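Local atomic coordinates of sulfurtransferase (Azotobacter vinelandii, PDB entry 1E0C), a protein that catalyses, as a rhodanese, the transfer of sulfur from thiosulfate to cyanide, probably through a persulfide carried on a cysteine. Residues Y112-E123 against S202-D210. Residues are numbered along the deposited sequence; the frame is centred on the assembly and turned at random.
Sequences YLNGGLTAWLAE and SRALRIRTD
Ala-204, in the type I' turn from Arg-203 to Arg-206, sets its CB against helix 116-122, tightly at 3.5 Å from Ala-119 CA and at 3.9 Å from the CB atoms of both Ala-119 and Ala-122. Beside it, Thr-118 lays CB and CG2 against the carbonyl oxygen of Ala-204. Gly-115 brings its CA to 3.8 Å from that of Arg-206. Ile-207 CD1 touches the Tyr-112 ring at CE2, 4.0 Å away, and a water bridges Tyr-112 OH to Leu-205 O.

Asn-114, its CG anti to the backbone N (chi1 -152°), lies across the aliphatic chain of Arg-206 at about a right angle. Its OD1 accepts from Ile-207 N at 3.0 Å in a nearly straight bond (167°); its ND2 reaches Glu-12 and, through a water, Ile-207 O. The extended Arg-206 chain brings one face of its guanidinium against Ala-119 CB, 3.5 Å from the plane and offset toward the rim. In the guanidinium plane NH1 donates to Arg-203 O (3.0 Å), which takes the turn's backbone bond from Arg-206 N on its opposite face. NH2 forms a salt bridge to Glu-123 OE2 (2.9 Å) whose hydrogen bond is bent and weak (127°); NE pairs with Glu-12, and Glu-123 OE1 with Arg-125. A methionine replacing Arg-206 would probably cost Glu-12 its guanidinium partner, Glu-123 one of two and the turn its second donor.

The contact thus joins the two rhodanese-like domains through a small apolar patch, at whose edge two acids probably offset the arginine's charge while its planar N-H groups fix the guanidinium's rotation.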
loop_
_atom_site.group_PDB
_atom_site.type_symbol
_atom_site.label_atom_id
_atom_site.label_comp_id
_atom_site.label_asym_id
_atom_site.label_seq_id
_atom_site.Cartn_x
_atom_site.Cartn_y
_atom_site.Cartn_z
ATOM N N TYR A 112 -7.273 -6.340 2.654
ATOM C CA TYR A 112 -6.165 -6.800 1.848
ATOM C C TYR A 112 -6.241 -8.328 1.737
ATOM O O TYR A 112 -6.457 -8.993 2.751
ATOM C CB TYR A 112 -4.816 -6.459 2.510
ATOM C CG TYR A 112 -3.653 -7.144 1.826
ATOM C CD1 TYR A 112 -3.413 -6.933 0.478
ATOM C CD2 TYR A 112 -2.798 -8.000 2.519
ATOM C CE1 TYR A 112 -2.360 -7.527 -0.177
ATOM C CE2 TYR A 112 -1.735 -8.602 1.872
ATOM C CZ TYR A 112 -1.519 -8.371 0.528
ATOM O OH TYR A 112 -0.480 -8.975 -0.132
ATOM N N LEU A 113 -6.130 -8.827 0.513
ATOM C CA LEU A 113 -6.102 -10.279 0.317
ATOM C C LEU A 113 -4.690 -10.782 0.626
ATOM O O LEU A 113 -3.745 -10.517 -0.113
ATOM C CB LEU A 113 -6.447 -10.635 -1.138
ATOM C CG LEU A 113 -6.319 -12.129 -1.473
ATOM C CD1 LEU A 113 -7.305 -12.926 -0.620
ATOM C CD2 LEU A 113 -6.575 -12.371 -2.954
ATOM N N ASN A 114 -4.550 -11.483 1.748
ATOM C CA ASN A 114 -3.229 -11.948 2.177
ATOM C C ASN A 114 -2.525 -12.771 1.121
ATOM O O ASN A 114 -3.037 -13.805 0.677
ATOM C CB ASN A 114 -3.388 -12.765 3.469
ATOM C CG ASN A 114 -2.132 -12.710 4.326
ATOM O OD1 ASN A 114 -1.193 -11.986 4.013
ATOM N ND2 ASN A 114 -2.126 -13.471 5.415
ATOM N N GLY A 115 -1.358 -12.323 0.663
ATOM C CA GLY A 115 -0.612 -13.029 -0.365
ATOM C C GLY A 115 -1.164 -12.769 -1.769
ATOM O O GLY A 115 -0.626 -13.275 -2.757
ATOM N N GLY A 116 -2.228 -11.987 -1.859
ATOM C CA GLY A 116 -2.802 -11.591 -3.131
ATOM C C GLY A 116 -2.988 -12.748 -4.097
ATOM O O GLY A 116 -3.411 -13.850 -3.746
ATOM N N LEU A 117 -2.683 -12.497 -5.369
ATOM C CA LEU A 117 -2.860 -13.530 -6.396
ATOM C C LEU A 117 -1.934 -14.711 -6.178
ATOM O O LEU A 117 -2.222 -15.832 -6.605
ATOM C CB LEU A 117 -2.624 -12.913 -7.782
ATOM C CG LEU A 117 -2.971 -13.826 -8.968
ATOM C CD1 LEU A 117 -4.481 -13.949 -9.116
ATOM C CD2 LEU A 117 -2.365 -13.260 -10.248
ATOM N N THR A 118 -0.740 -14.467 -5.631
ATOM C CA THR A 118 0.188 -15.568 -5.360
ATOM C C THR A 118 -0.497 -16.622 -4.490
ATOM O O THR A 118 -0.497 -17.800 -4.847
ATOM C CB THR A 118 1.440 -15.046 -4.626
ATOM O OG1 THR A 118 1.869 -13.848 -5.297
ATOM C CG2 THR A 118 2.566 -16.070 -4.687
ATOM N N ALA A 119 -1.127 -16.191 -3.410
ATOM C CA ALA A 119 -1.807 -17.118 -2.504
ATOM C C ALA A 119 -3.052 -17.710 -3.157
ATOM O O ALA A 119 -3.340 -18.900 -3.017
ATOM C CB ALA A 119 -2.162 -16.400 -1.206
ATOM N N TRP A 120 -3.781 -16.889 -3.904
ATOM C CA TRP A 120 -4.947 -17.354 -4.650
ATOM C C TRP A 120 -4.555 -18.479 -5.606
ATOM O O TRP A 120 -5.181 -19.544 -5.603
ATOM C CB TRP A 120 -5.552 -16.194 -5.458
ATOM C CG TRP A 120 -6.891 -16.500 -6.067
ATOM C CD1 TRP A 120 -7.128 -16.960 -7.331
ATOM C CD2 TRP A 120 -8.172 -16.320 -5.454
ATOM N NE1 TRP A 120 -8.486 -17.103 -7.527
ATOM C CE2 TRP A 120 -9.147 -16.690 -6.405
ATOM C CE3 TRP A 120 -8.598 -15.881 -4.195
ATOM C CZ2 TRP A 120 -10.508 -16.661 -6.116
ATOM C CZ3 TRP A 120 -9.946 -15.830 -3.917
ATOM C CH2 TRP A 120 -10.896 -16.229 -4.879
ATOM N N LEU A 121 -3.512 -18.256 -6.403
ATOM C CA LEU A 121 -3.070 -19.268 -7.359
ATOM C C LEU A 121 -2.501 -20.497 -6.654
ATOM O O LEU A 121 -2.688 -21.631 -7.115
ATOM C CB LEU A 121 -2.034 -18.717 -8.321
ATOM C CG LEU A 121 -2.458 -17.601 -9.282
ATOM C CD1 LEU A 121 -1.225 -16.938 -9.883
ATOM C CD2 LEU A 121 -3.350 -18.161 -10.384
ATOM N N ALA A 122 -1.800 -20.278 -5.541
ATOM C CA ALA A 122 -1.198 -21.408 -4.831
ATOM C C ALA A 122 -2.278 -22.391 -4.387
ATOM O O ALA A 122 -2.005 -23.584 -4.249
ATOM C CB ALA A 122 -0.370 -20.951 -3.646
ATOM N N GLU A 123 -3.471 -21.880 -4.115
ATOM C CA GLU A 123 -4.584 -22.700 -3.664
ATOM C C GLU A 123 -5.483 -23.122 -4.821
ATOM O O GLU A 123 -6.542 -23.699 -4.607
ATOM C CB GLU A 123 -5.367 -21.981 -2.563
ATOM C CG GLU A 123 -4.535 -21.796 -1.305
ATOM C CD GLU A 123 -5.181 -21.082 -0.153
ATOM O OE1 GLU A 123 -6.305 -20.545 -0.235
ATOM O OE2 GLU A 123 -4.524 -21.046 0.926
ATOM N N SER A 202 7.336 -18.981 1.773
ATOM C CA SER A 202 6.888 -20.358 1.964
ATOM C C SER A 202 5.375 -20.435 2.105
ATOM O O SER A 202 4.794 -21.523 2.159
ATOM C CB SER A 202 7.568 -20.961 3.203
ATOM O OG SER A 202 6.915 -20.526 4.384
ATOM N N ARG A 203 4.716 -19.292 2.268
ATOM C CA ARG A 203 3.274 -19.206 2.382
ATOM C C ARG A 203 2.696 -18.264 1.322
ATOM O O ARG A 203 1.796 -17.476 1.598
ATOM C CB ARG A 203 2.839 -18.768 3.786
ATOM C CG ARG A 203 3.285 -19.758 4.861
ATOM C CD ARG A 203 3.223 -19.150 6.247
ATOM N NE ARG A 203 1.920 -18.650 6.597
ATOM C CZ ARG A 203 1.486 -17.407 6.685
ATOM N NH1 ARG A 203 2.274 -16.356 6.472
ATOM N NH2 ARG A 203 0.208 -17.242 7.024
ATOM N N ALA A 204 3.238 -18.371 0.113
ATOM C CA ALA A 204 2.721 -17.662 -1.050
ATOM C C ALA A 204 2.686 -16.156 -0.870
ATOM O O ALA A 204 1.739 -15.483 -1.282
ATOM C CB ALA A 204 1.340 -18.195 -1.429
ATOM N N LEU A 205 3.709 -15.596 -0.226
ATOM C CA LEU A 205 3.876 -14.175 -0.041
ATOM C C LEU A 205 2.855 -13.522 0.863
ATOM O O LEU A 205 2.732 -12.300 0.889
ATOM C CB LEU A 205 4.018 -13.428 -1.372
ATOM C CG LEU A 205 5.198 -13.875 -2.251
ATOM C CD1 LEU A 205 5.203 -13.128 -3.571
ATOM C CD2 LEU A 205 6.519 -13.659 -1.509
ATOM N N ARG A 206 2.211 -14.305 1.731
ATOM C CA ARG A 206 1.400 -13.719 2.796
ATOM C C ARG A 206 2.345 -12.934 3.725
ATOM O O ARG A 206 3.557 -13.142 3.684
ATOM C CB ARG A 206 0.693 -14.790 3.620
ATOM C CG ARG A 206 -0.459 -15.494 2.889
ATOM C CD ARG A 206 -1.046 -16.551 3.827
ATOM N NE ARG A 206 -2.191 -17.236 3.246
ATOM C CZ ARG A 206 -2.170 -18.079 2.230
ATOM N NH1 ARG A 206 -1.064 -18.407 1.583
ATOM N NH2 ARG A 206 -3.334 -18.622 1.841
ATOM N N ILE A 207 1.748 -12.074 4.522
ATOM C CA ILE A 207 2.512 -11.336 5.542
ATOM C C ILE A 207 2.997 -12.356 6.575
ATOM O O ILE A 207 2.214 -13.241 6.931
ATOM C CB ILE A 207 1.614 -10.291 6.213
ATOM C CG1 ILE A 207 1.241 -9.195 5.199
ATOM C CG2 ILE A 207 2.290 -9.665 7.424
ATOM C CD1 ILE A 207 -0.048 -8.480 5.544
ATOM N N ARG A 208 4.276 -12.328 6.926
ATOM C CA ARG A 208 4.785 -13.320 7.889
ATOM C C ARG A 208 4.008 -13.256 9.186
ATOM O O ARG A 208 3.595 -12.196 9.650
ATOM C CB ARG A 208 6.276 -13.098 8.133
ATOM C CG ARG A 208 6.587 -11.699 8.669
ATOM C CD ARG A 208 8.088 -11.438 8.514
ATOM N NE ARG A 208 8.864 -12.347 9.356
ATOM C CZ ARG A 208 10.191 -12.396 9.357
ATOM N NH1 ARG A 208 10.885 -11.638 8.524
ATOM N NH2 ARG A 208 10.835 -13.200 10.200
ATOM N N THR A 209 3.753 -14.421 9.812
ATOM C CA THR A 209 2.891 -14.403 10.989
ATOM C C THR A 209 3.576 -13.830 12.225
ATOM O O THR A 209 2.872 -13.426 13.159
ATOM C CB THR A 209 2.354 -15.813 11.319
ATOM O OG1 THR A 209 3.473 -16.684 11.508
ATOM C CG2 THR A 209 1.504 -16.319 10.159
ATOM N N ASP A 210 4.892 -13.758 12.197
ATOM C CA ASP A 210 5.682 -13.242 13.313
ATOM C C ASP A 210 6.027 -11.774 13.115
ATOM O O ASP A 210 6.916 -11.242 13.777
ATOM C CB ASP A 210 6.988 -14.044 13.445
ATOM C CG ASP A 210 7.910 -13.929 12.252
ATOM O OD1 ASP A 210 7.443 -13.924 11.082
ATOM O OD2 ASP A 210 9.150 -13.851 12.457
HETATM O O HOH W 1 1.440 -9.970 1.405
HETATM O O HOH W 2 -0.263 -13.589 7.665
HETATM O O HOH W 3 -1.824 -19.966 -0.730
#